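Long-range contacts in putative D-arabinose 5-phosphate isomerase (PDB 3K2V), which is the CBS-domain pair of a probable D-arabinose 5-phosphate isomerase and binds CMP-Kdo: residues 22-26 with 145-149; 105-110 with 129-135. One frame throughout, in Å; residues are numbered along the deposited sequence.

Interaction 1 (22-26 with 145-149); sequences LGRKL and DLLRA
The ammonium of Lys-25 closes this contact: its NZ donates to the backbone O of Asp-145 over 2.8 Å, and the C=O...N angle of 166° shows it arriving almost head-on to the carbonyl. A chain bent at chi2 (-137°) and extended beyond it lays the lysine methylenes across the backbone of 145-149. CE consequently lies 3.2 Å from Arg-148 O and is pressed, more tightly than usual for two carbons, to 3.5 Å from Ala-149 CB. The Asp-145 carboxylate is not what Lys-25 meets, since NZ stays 6.4 Å from OD1; that oxygen is modelled in a salt bridge with Arg-148 NH2, at a separation too short to be taken at face value. Beside Lys-25, on the side of Leu-22 and Leu-26, the contact turns apolar. Leu-22 CG is anti to the backbone N (chi1 -177°), which carries CD1 to 3.5 Å from Leu-146 O and alongside Leu-147, whose CD2 is 4.0 Å away. Leu-146 O is buried here without a polar partner, faced by methyls of Leu-22 and Leu-26. This is packing between the two ends of the modelled chain: helix 21-25 lies against the C-terminal end that follows helix 143-146. Leu-26 meets Val-115, and Leu-146 meets Ala-114, Leu-118 and Met-121, all of helix 114-124, while Leu-147 packs on Leu-118 of the second subunit.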
loop_
_atom_site.group_PDB
_atom_site.type_symbol
_atom_site.label_atom_id
_atom_site.label_comp_id
_atom_site.label_asym_id
_atom_site.label_seq_id
_atom_site.Cartn_x
_atom_site.Cartn_y
_atom_site.Cartn_z
ATOM N N LEU A 22 1.240 11.569 -18.956
ATOM C CA LEU A 22 0.625 10.452 -18.248
ATOM C C LEU A 22 -0.153 9.568 -19.221
ATOM O O LEU A 22 -0.017 8.340 -19.194
ATOM C CB LEU A 22 -0.309 10.964 -17.146
ATOM C CG LEU A 22 -0.952 9.883 -16.280
ATOM C CD1 LEU A 22 0.100 8.888 -15.765
ATOM C CD2 LEU A 22 -1.713 10.522 -15.123
ATOM N N GLY A 23 -0.956 10.213 -20.077
ATOM C CA GLY A 23 -1.683 9.542 -21.158
ATOM C C GLY A 23 -0.797 8.717 -22.085
ATOM O O GLY A 23 -1.155 7.588 -22.455
ATOM N N ARG A 24 0.355 9.276 -22.464
ATOM C CA ARG A 24 1.328 8.564 -23.298
ATOM C C ARG A 24 1.979 7.422 -22.535
ATOM O O ARG A 24 2.214 6.355 -23.104
ATOM C CB ARG A 24 2.408 9.507 -23.826
ATOM C CG ARG A 24 1.997 10.247 -25.084
ATOM C CD ARG A 24 3.017 11.310 -25.489
ATOM N NE ARG A 24 2.494 12.674 -25.316
ATOM C CZ ARG A 24 2.971 13.600 -24.480
ATOM N NH1 ARG A 24 4.023 13.361 -23.696
ATOM N NH2 ARG A 24 2.387 14.795 -24.434
ATOM N N LYS A 25 2.262 7.632 -21.249
ATOM C CA LYS A 25 2.875 6.565 -20.467
ATOM C C LYS A 25 1.902 5.410 -20.285
ATOM O O LYS A 25 2.318 4.265 -20.279
ATOM C CB LYS A 25 3.433 7.039 -19.116
ATOM C CG LYS A 25 4.880 6.508 -18.905
ATOM C CD LYS A 25 5.177 5.985 -17.526
ATOM C CE LYS A 25 6.679 5.714 -17.378
ATOM N NZ LYS A 25 6.973 4.951 -16.115
ATOM N N LEU A 26 0.606 5.706 -20.199
ATOM C CA LEU A 26 -0.403 4.650 -20.064
ATOM C C LEU A 26 -0.605 3.821 -21.355
ATOM O O LEU A 26 -1.294 2.804 -21.331
ATOM C CB LEU A 26 -1.742 5.220 -19.596
ATOM C CG LEU A 26 -1.780 5.853 -18.189
ATOM C CD1 LEU A 26 -3.182 6.378 -17.902
ATOM C CD2 LEU A 26 -1.336 4.868 -17.124
ATOM N N ASP A 145 4.901 3.280 -10.560
ATOM C CA ASP A 145 5.590 3.160 -11.855
ATOM C C ASP A 145 4.754 3.701 -13.016
ATOM O O ASP A 145 5.298 4.249 -13.976
ATOM C CB ASP A 145 5.932 1.704 -12.160
ATOM C CG ASP A 145 6.837 1.077 -11.123
ATOM O OD1 ASP A 145 7.748 1.764 -10.653
ATOM O OD2 ASP A 145 6.642 -0.107 -10.775
ATOM N N LEU A 146 3.438 3.564 -12.925
ATOM C CA LEU A 146 2.559 4.003 -13.998
ATOM C C LEU A 146 2.388 5.510 -14.036
ATOM O O LEU A 146 1.903 6.035 -15.038
ATOM C CB LEU A 146 1.204 3.291 -13.934
ATOM C CG LEU A 146 1.303 1.767 -13.888
ATOM C CD1 LEU A 146 -0.074 1.139 -13.905
ATOM C CD2 LEU A 146 2.174 1.173 -15.000
ATOM N N LEU A 147 2.844 6.214 -13.002
ATOM C CA LEU A 147 2.794 7.677 -12.968
ATOM C C LEU A 147 4.160 8.380 -12.959
ATOM O O LEU A 147 4.213 9.596 -12.794
ATOM C CB LEU A 147 2.046 8.137 -11.719
ATOM C CG LEU A 147 0.898 7.269 -11.211
ATOM C CD1 LEU A 147 0.540 7.758 -9.812
ATOM C CD2 LEU A 147 -0.298 7.275 -12.162
ATOM N N ARG A 148 5.260 7.646 -13.096
ATOM C CA ARG A 148 6.587 8.280 -13.125
ATOM C C ARG A 148 7.003 8.567 -14.573
ATOM O O ARG A 148 6.258 8.237 -15.509
ATOM C CB ARG A 148 7.636 7.421 -12.385
ATOM C CG ARG A 148 8.325 6.318 -13.205
ATOM C CD ARG A 148 9.408 5.621 -12.384
ATOM N NE ARG A 148 8.835 4.698 -11.398
ATOM C CZ ARG A 148 9.245 4.568 -10.131
ATOM N NH1 ARG A 148 10.253 5.296 -9.653
ATOM N NH2 ARG A 148 8.635 3.698 -9.326
ATOM N N ALA A 149 8.181 9.185 -14.745
ATOM C CA ALA A 149 8.779 9.456 -16.075
ATOM C C ALA A 149 7.873 10.338 -16.926
ATOM O O ALA A 149 7.075 11.108 -16.385
ATOM C CB ALA A 149 9.113 8.149 -16.816
#

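Interaction 2 (105-110 with 129-135); sequences GIRIRP and VLVADGD. With CMK (cytidine 5'-monophosphate 3-deoxy-beta-D-gulo-oct-2-ulo-pyranosonic acid), chain C; SO4 (sulfate ion), chain D.
Chi1 of 66° sets Arg-107 CG between its backbone N and carbonyl carbon, and a bend at chi3 (67°) turns the guanidinium between its own segment and the end of 129-135. NE and NH2 both hold Gly-105 O, side-on and close to the guanidinium plane, which fixes the group's rotation. NH1 is thereby directed at Asp-135 OD1, 3.0 Å away, in a salt bridge; the N-H...O angle of 124° makes its hydrogen bond weak. The backbones pair as parallel strands: Leu-130 N donates to Ile-106 O (3.2 Å), Ile-108 N to Leu-130 O (2.9 Å) and Ala-132 N to Ile-108 O (2.9 Å). Ile-106 also reads the cytosine of CMP-Kdo, its N donating to N3C at 3.0 Å and its O accepting from N4C at 3.1 Å, so that Ile-106 O serves both base and strand. Gly-105 CA lies close to Leu-130 CD1, at 4.2 Å. On the face of Ile-108 and Val-131, away from Arg-107 and Leu-130, the side chains of Ile-108 and Val-129 cross at about a right angle, with CD1 of Ile-108 3.8 Å from CG1 of Val-129. The pair forms the parallel strands of the beta-alpha-beta unit of the second CBS domain: helix 114-124 packs on Ile-106 and Ile-108, strand 73-78 meets Arg-107, Leu-130 and Ala-132, and strand 136-142 continues the sheet beyond 128-133.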
loop_
_atom_site.group_PDB
_atom_site.type_symbol
_atom_site.label_atom_id
_atom_site.label_comp_id
_atom_site.label_asym_id
_atom_site.label_seq_id
_atom_site.Cartn_x
_atom_site.Cartn_y
_atom_site.Cartn_z
ATOM N N GLY A 105 -1.523 -15.309 -7.199
ATOM C CA GLY A 105 -1.222 -13.897 -7.318
ATOM C C GLY A 105 -1.784 -13.374 -8.624
ATOM O O GLY A 105 -1.785 -14.082 -9.642
ATOM N N ILE A 106 -2.267 -12.138 -8.586
ATOM C CA ILE A 106 -2.860 -11.475 -9.736
ATOM C C ILE A 106 -1.724 -11.068 -10.688
ATOM O O ILE A 106 -0.742 -10.469 -10.283
ATOM C CB ILE A 106 -3.694 -10.262 -9.299
ATOM C CG1 ILE A 106 -4.887 -10.728 -8.421
ATOM C CG2 ILE A 106 -4.232 -9.512 -10.506
ATOM C CD1 ILE A 106 -5.496 -9.606 -7.541
ATOM N N ARG A 107 -1.853 -11.425 -11.950
ATOM C CA ARG A 107 -0.760 -11.194 -12.883
ATOM C C ARG A 107 -1.278 -10.773 -14.244
ATOM O O ARG A 107 -2.426 -11.017 -14.581
ATOM C CB ARG A 107 0.057 -12.466 -13.015
ATOM C CG ARG A 107 -0.733 -13.568 -13.651
ATOM C CD ARG A 107 -0.214 -14.919 -13.286
ATOM N NE ARG A 107 -0.382 -15.244 -11.882
ATOM C CZ ARG A 107 0.018 -16.401 -11.359
ATOM N NH1 ARG A 107 0.591 -17.334 -12.121
ATOM N NH2 ARG A 107 -0.156 -16.638 -10.085
ATOM N N ILE A 108 -0.403 -10.147 -15.025
ATOM C CA ILE A 108 -0.721 -9.750 -16.379
ATOM C C ILE A 108 0.458 -10.155 -17.280
ATOM O O ILE A 108 1.557 -10.424 -16.800
ATOM C CB ILE A 108 -0.959 -8.233 -16.473
ATOM C CG1 ILE A 108 0.294 -7.473 -16.001
ATOM C CG2 ILE A 108 -2.218 -7.841 -15.672
ATOM C CD1 ILE A 108 0.174 -5.928 -15.948
ATOM N N ARG A 109 0.190 -10.217 -18.571
ATOM C CA ARG A 109 1.210 -10.542 -19.577
ATOM C C ARG A 109 2.087 -9.313 -19.818
ATOM O O ARG A 109 1.652 -8.165 -19.590
ATOM C CB ARG A 109 0.534 -10.946 -20.884
ATOM C CG ARG A 109 -0.195 -12.281 -20.815
ATOM C CD ARG A 109 -0.955 -12.542 -22.097
ATOM N NE ARG A 109 -0.020 -12.762 -23.210
ATOM C CZ ARG A 109 -0.360 -12.893 -24.484
ATOM N NH1 ARG A 109 -1.635 -12.814 -24.857
ATOM N NH2 ARG A 109 0.591 -13.095 -25.405
ATOM N N PRO A 110 3.319 -9.534 -20.289
ATOM C CA PRO A 110 4.218 -8.402 -20.471
ATOM C C PRO A 110 3.790 -7.405 -21.559
ATOM O O PRO A 110 4.245 -6.270 -21.543
ATOM C CB PRO A 110 5.563 -9.069 -20.793
ATOM C CG PRO A 110 5.240 -10.474 -21.191
ATOM C CD PRO A 110 4.018 -10.826 -20.429
ATOM N N VAL A 129 1.227 -5.355 -9.357
ATOM C CA VAL A 129 0.776 -6.510 -10.125
ATOM C C VAL A 129 1.997 -7.283 -10.659
ATOM O O VAL A 129 3.033 -6.689 -11.008
ATOM C CB VAL A 129 -0.207 -6.072 -11.253
ATOM C CG1 VAL A 129 0.488 -5.155 -12.248
ATOM C CG2 VAL A 129 -0.812 -7.258 -12.001
ATOM N N LEU A 130 1.884 -8.608 -10.663
ATOM C CA LEU A 130 2.964 -9.448 -11.165
ATOM C C LEU A 130 2.880 -9.450 -12.684
ATOM O O LEU A 130 1.776 -9.406 -13.254
ATOM C CB LEU A 130 2.822 -10.879 -10.654
ATOM C CG LEU A 130 2.741 -11.031 -9.127
ATOM C CD1 LEU A 130 2.449 -12.488 -8.816
ATOM C CD2 LEU A 130 4.038 -10.557 -8.488
ATOM N N VAL A 131 4.027 -9.495 -13.338
ATOM C CA VAL A 131 4.064 -9.629 -14.804
ATOM C C VAL A 131 4.625 -11.012 -15.066
ATOM O O VAL A 131 5.709 -11.346 -14.573
ATOM C CB VAL A 131 4.877 -8.541 -15.485
ATOM C CG1 VAL A 131 4.789 -8.706 -17.019
ATOM C CG2 VAL A 131 4.372 -7.137 -15.072
ATOM N N ALA A 132 3.870 -11.825 -15.780
ATOM C CA ALA A 132 4.189 -13.234 -15.921
ATOM C C ALA A 132 3.895 -13.773 -17.296
ATOM O O ALA A 132 3.007 -13.276 -18.005
ATOM C CB ALA A 132 3.402 -14.080 -14.890
ATOM N N ASP A 133 4.629 -14.826 -17.630
ATOM C CA ASP A 133 4.302 -15.725 -18.733
ATOM C C ASP A 133 3.829 -17.054 -18.121
ATOM O O ASP A 133 4.641 -17.899 -17.735
ATOM C CB ASP A 133 5.525 -15.963 -19.616
ATOM C CG ASP A 133 5.304 -17.101 -20.622
ATOM O OD1 ASP A 133 4.136 -17.302 -21.046
ATOM O OD2 ASP A 133 6.274 -17.832 -20.944
ATOM N N GLY A 134 2.517 -17.236 -18.012
ATOM C CA GLY A 134 1.979 -18.428 -17.328
ATOM C C GLY A 134 2.250 -18.275 -15.843
ATOM O O GLY A 134 1.812 -17.290 -15.252
ATOM N N ASP A 135 2.995 -19.204 -15.240
ATOM C CA ASP A 135 3.475 -19.032 -13.853
ATOM C C ASP A 135 4.856 -18.409 -13.732
ATOM O O ASP A 135 5.303 -18.133 -12.624
ATOM C CB ASP A 135 3.498 -20.378 -13.131
ATOM C CG ASP A 135 2.111 -20.920 -12.868
ATOM O OD1 ASP A 135 1.142 -20.138 -12.868
ATOM O OD2 ASP A 135 1.994 -22.138 -12.663
HETATM N N1C CMK C . -2.703 -9.617 -4.166
HETATM C C2C CMK C . -2.642 -10.574 -5.192
HETATM N N3C CMK C . -1.880 -10.264 -6.318
HETATM C C4C CMK C . -1.237 -9.048 -6.494
HETATM C C5C CMK C . -1.300 -8.089 -5.470
HETATM C C6C CMK C . -2.042 -8.383 -4.312
HETATM O O2C CMK C . -3.198 -11.681 -5.106
HETATM N N4C CMK C . -0.543 -8.878 -7.641
HETATM C "C1'" CMK C . -3.510 -9.948 -2.936
HETATM C "C2'" CMK C . -2.750 -9.645 -1.638
HETATM O "O2'" CMK C . -1.965 -10.796 -1.295
HETATM C "C3'" CMK C . -3.898 -9.401 -0.658
HETATM C "C4'" CMK C . -5.006 -8.803 -1.548
HETATM O "O4'" CMK C . -4.639 -9.083 -2.965
HETATM O "O3'" CMK C . -4.336 -10.635 -0.118
HETATM C "C5'" CMK C . -5.082 -7.285 -1.477
HETATM O "O5'" CMK C . -3.790 -6.664 -1.712
HETATM P PA CMK C . -3.328 -5.498 -0.641
HETATM O O1A CMK C . -3.091 -6.138 0.682
HETATM O O2A CMK C . -2.106 -4.799 -1.148
HETATM O O6 CMK C . -5.810 -2.512 -0.242
HETATM C C2 CMK C . -5.011 -3.536 0.399
HETATM O O2 CMK C . -4.614 -4.488 -0.634
HETATM C C3 CMK C . -3.804 -2.851 1.065
HETATM C C4 CMK C . -4.184 -1.605 1.894
HETATM O O4 CMK C . -2.978 -0.943 2.376
HETATM C C5 CMK C . -5.053 -0.644 1.112
HETATM C C6 CMK C . -6.260 -1.437 0.627
HETATM C C7 CMK C . -7.205 -0.606 -0.229
HETATM C C1 CMK C . -5.842 -4.387 1.378
HETATM O O1X CMK C . -6.710 -5.118 0.850
HETATM O O1Y CMK C . -5.586 -4.349 2.599
HETATM O O5 CMK C . -4.341 -0.076 -0.013
HETATM C C8 CMK C . -8.490 -1.388 -0.547
HETATM O O8 CMK C . -9.205 -0.662 -1.545
HETATM O O7 CMK C . -7.557 0.569 0.474
HETATM S S SO4 D . 2.877 -22.513 -17.115
HETATM O O1 SO4 D . 2.776 -23.337 -15.906
HETATM O O2 SO4 D . 1.546 -21.976 -17.450
HETATM O O3 SO4 D . 3.843 -21.424 -16.873
HETATM O O4 SO4 D . 3.292 -23.404 -18.216
HETATM O O HOH W 1 0.916 -19.085 -9.561
#

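In the fold
Along the chain the order is 22-26, 105-110, 129-135 and 145-149, so interaction 2 falls wholly within the span that interaction 1 brings together. Their centres are 20 Å apart and their nearest atoms about 7 Å, without touching. Helix 114-124 is common ground: it is the crossover between the paired strands of interaction 2, and it also receives Leu-26 and Leu-146 of interaction 1. Strand 136-142 leads from the sheet into helix 143-146. Interaction 2 thus builds the part of the second CBS domain that recognises the cytosine, whereas interaction 1 joins the chain's ends at the periphery, beside the second subunit.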